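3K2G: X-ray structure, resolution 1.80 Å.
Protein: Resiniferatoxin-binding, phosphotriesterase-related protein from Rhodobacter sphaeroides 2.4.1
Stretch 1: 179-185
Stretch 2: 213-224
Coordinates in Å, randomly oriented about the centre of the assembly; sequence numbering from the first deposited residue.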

# COMPACT_ATOMS: atom_id res chain seq x y z
N GLY B 179 12.91 3.90 31.36
CA GLY B 179 11.54 3.46 31.15
C GLY B 179 10.45 4.47 30.84
O GLY B 179 10.25 5.45 31.55
N VAL B 180 9.75 4.21 29.74
CA VAL B 180 8.62 5.03 29.32
C VAL B 180 7.54 4.03 28.90
O VAL B 180 7.71 3.29 27.93
CB VAL B 180 8.97 5.93 28.12
CG1 VAL B 180 7.75 6.75 27.71
CG2 VAL B 180 10.13 6.86 28.48
N SER B 181 6.44 3.98 29.65
CA SER B 181 5.35 3.06 29.35
C SER B 181 4.34 3.72 28.43
O SER B 181 4.42 4.92 28.16
CB SER B 181 4.65 2.65 30.65
OG SER B 181 3.90 3.74 31.16
N SER B 182 3.37 2.94 27.95
CA SER B 182 2.34 3.47 27.08
C SER B 182 1.51 4.52 27.82
O SER B 182 0.83 5.33 27.21
CB SER B 182 1.44 2.34 26.58
OG SER B 182 0.86 1.63 27.66
N ASP B 183 1.59 4.50 29.15
CA ASP B 183 0.86 5.45 29.98
C ASP B 183 1.69 6.72 30.20
O ASP B 183 1.14 7.78 30.48
CB ASP B 183 0.52 4.83 31.34
CG ASP B 183 -0.48 3.69 31.23
OD1 ASP B 183 -1.54 3.89 30.60
OD2 ASP B 183 -0.21 2.60 31.77
N PHE B 184 3.00 6.59 30.07
CA PHE B 184 3.91 7.72 30.25
C PHE B 184 3.55 8.47 31.52
O PHE B 184 3.19 9.65 31.47
CB PHE B 184 3.81 8.65 29.03
CG PHE B 184 5.07 9.42 28.74
CD1 PHE B 184 5.33 9.88 27.46
CD2 PHE B 184 6.00 9.69 29.74
CE1 PHE B 184 6.49 10.60 27.17
CE2 PHE B 184 7.16 10.41 29.47
CZ PHE B 184 7.41 10.86 28.18
N THR B 185 3.63 7.79 32.65
CA THR B 185 3.28 8.38 33.94
C THR B 185 4.16 9.55 34.33
O THR B 185 5.25 9.74 33.79
CB THR B 185 3.34 7.34 35.07
OG1 THR B 185 4.70 6.99 35.32
CG2 THR B 185 2.57 6.09 34.68
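Stretch 2, residues 213-224: WFRLAHRVLDLV

How does stretch 2 lie on stretch 1? It begins as loop, 213-216, and turns into a helix at A217 that runs on past V224, while stretch 1 has no regular helix or strand. F214 lies near S182, with their CA atoms 6.6 Å apart, and further along V220 lies near V180, with CA atoms 8.4 Å apart. F184 meets L216, R219, V220 and L223, so the two stretches do not run past each other in a simple order. No hydrogen bond joins the two; about 417 Å² is buried, both sides summed.

What does F184, the residue with the most covered surface, touch? F184 N hydrogen-bonds to S181 O at 2.9 Å, closing a turn, and its CA-to-CB bond points toward stretch 2. R219, on the helix, is extended, with its first three chi angles all t, and lays its guanidinium over one face of the ring. R219 CZ is 4.0 Å from the F184 ring centroid, an off-centre cation-pi contact, and R219 NE comes within 3.5 Å of F184 CD1. The helical spacing also brings V220 CG2 to 4.2 Å from F184 CE1 and L223 CD1 to 4.4 Å from F184 CZ.

Where does S182 rest? Its CA-to-CB bond points toward stretch 2 (chi1 is p), and S182 CB sits over one face of the F214 ring, 3.4 Å from the centroid and 15° off the normal. This is a CH-pi contact, with S182 CB 3.3 Å from F214 CE2.

What fills the space between these two contacts? L216, just before the helix, reaches S181 O with CD1 at 3.4 Å, and the same L216 CD1 lies 4.3 Å from F184 CD1. One methyl group therefore meets both the turn's backbone and the aromatic ring. Deeper in, V180 CG1 packs against V220 CG2 at 4.1 Å, and both valines are buried.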

# COMPACT_ATOMS: atom_id res chain seq x y z
N TRP B 213 4.78 -0.80 20.59
CA TRP B 213 3.53 -1.00 19.84
C TRP B 213 2.70 0.26 19.94
O TRP B 213 1.56 0.26 19.52
CB TRP B 213 2.75 -2.23 20.37
CG TRP B 213 3.33 -3.52 19.92
CD1 TRP B 213 2.99 -4.23 18.81
CD2 TRP B 213 4.37 -4.25 20.57
NE1 TRP B 213 3.75 -5.37 18.73
CE2 TRP B 213 4.61 -5.40 19.79
CE3 TRP B 213 5.13 -4.04 21.73
CZ2 TRP B 213 5.58 -6.35 20.14
CZ3 TRP B 213 6.09 -4.98 22.08
CH2 TRP B 213 6.31 -6.12 21.29
N PHE B 214 3.26 1.33 20.50
CA PHE B 214 2.54 2.60 20.56
C PHE B 214 3.35 3.60 19.75
O PHE B 214 4.31 3.21 19.09
CB PHE B 214 2.35 3.07 22.01
CG PHE B 214 1.32 2.30 22.77
CD1 PHE B 214 -0.00 2.75 22.85
CD2 PHE B 214 1.64 1.08 23.37
CE1 PHE B 214 -0.98 2.00 23.51
CE2 PHE B 214 0.67 0.32 24.03
CZ PHE B 214 -0.64 0.78 24.10
N ARG B 215 2.98 4.89 19.77
CA ARG B 215 3.71 5.90 19.00
C ARG B 215 4.03 7.13 19.85
O ARG B 215 3.62 8.24 19.51
CB ARG B 215 2.87 6.33 17.79
CG ARG B 215 2.43 5.18 16.88
CD ARG B 215 3.55 4.69 15.97
NE ARG B 215 3.11 3.61 15.10
CZ ARG B 215 3.13 2.32 15.43
NH1 ARG B 215 3.58 1.94 16.62
NH2 ARG B 215 2.68 1.41 14.58
N LEU B 216 4.76 6.94 20.94
CA LEU B 216 5.12 8.03 21.85
C LEU B 216 6.51 8.62 21.62
O LEU B 216 6.93 9.52 22.35
CB LEU B 216 5.02 7.55 23.30
CG LEU B 216 3.66 7.08 23.82
CD1 LEU B 216 3.80 6.53 25.24
CD2 LEU B 216 2.68 8.24 23.80
N ALA B 217 7.22 8.12 20.61
CA ALA B 217 8.58 8.57 20.32
C ALA B 217 8.77 10.08 20.13
O ALA B 217 9.72 10.66 20.66
CB ALA B 217 9.13 7.82 19.12
N HIS B 218 7.88 10.72 19.37
CA HIS B 218 8.02 12.15 19.16
C HIS B 218 7.82 12.93 20.46
O HIS B 218 8.47 13.95 20.68
CB HIS B 218 7.06 12.64 18.07
CG HIS B 218 7.58 12.44 16.68
ND1 HIS B 218 8.67 13.12 16.18
CD2 HIS B 218 7.18 11.61 15.68
CE1 HIS B 218 8.91 12.72 14.94
NE2 HIS B 218 8.02 11.80 14.62
N ARG B 219 6.93 12.46 21.32
CA ARG B 219 6.71 13.13 22.60
C ARG B 219 7.96 12.95 23.47
O ARG B 219 8.34 13.85 24.22
CB ARG B 219 5.49 12.55 23.32
CG ARG B 219 5.29 13.14 24.72
CD ARG B 219 4.10 12.54 25.46
NE ARG B 219 4.00 13.06 26.82
CZ ARG B 219 3.14 12.63 27.74
NH1 ARG B 219 2.28 11.66 27.44
NH2 ARG B 219 3.13 13.16 28.95
N VAL B 220 8.58 11.78 23.35
CA VAL B 220 9.80 11.48 24.10
C VAL B 220 10.91 12.42 23.66
O VAL B 220 11.59 13.02 24.49
CB VAL B 220 10.29 10.01 23.87
CG1 VAL B 220 11.77 9.88 24.23
CG2 VAL B 220 9.47 9.05 24.73
N LEU B 221 11.10 12.56 22.34
CA LEU B 221 12.14 13.44 21.82
C LEU B 221 11.85 14.90 22.15
O LEU B 221 12.77 15.69 22.37
CB LEU B 221 12.30 13.26 20.31
CG LEU B 221 12.86 11.91 19.85
CD1 LEU B 221 13.09 11.94 18.34
CD2 LEU B 221 14.16 11.60 20.59
N ASP B 222 10.57 15.27 22.17
CA ASP B 222 10.19 16.64 22.50
C ASP B 222 10.69 16.96 23.91
O ASP B 222 11.20 18.05 24.16
CB ASP B 222 8.66 16.81 22.47
CG ASP B 222 8.10 16.95 21.06
OD1 ASP B 222 8.88 16.93 20.08
OD2 ASP B 222 6.87 17.07 20.93
N LEU B 223 10.54 16.01 24.82
CA LEU B 223 10.97 16.20 26.20
C LEU B 223 12.50 16.24 26.31
O LEU B 223 13.07 17.10 26.98
CB LEU B 223 10.39 15.08 27.08
CG LEU B 223 10.75 15.13 28.57
CD1 LEU B 223 9.71 14.37 29.37
CD2 LEU B 223 12.14 14.54 28.77
N VAL B 224 13.16 15.30 25.65
CA VAL B 224 14.61 15.28 25.68
C VAL B 224 15.15 16.59 25.10
O VAL B 224 16.15 17.13 25.56
CB VAL B 224 15.16 14.08 24.88
CG1 VAL B 224 16.64 14.24 24.64
CG2 VAL B 224 14.88 12.80 25.63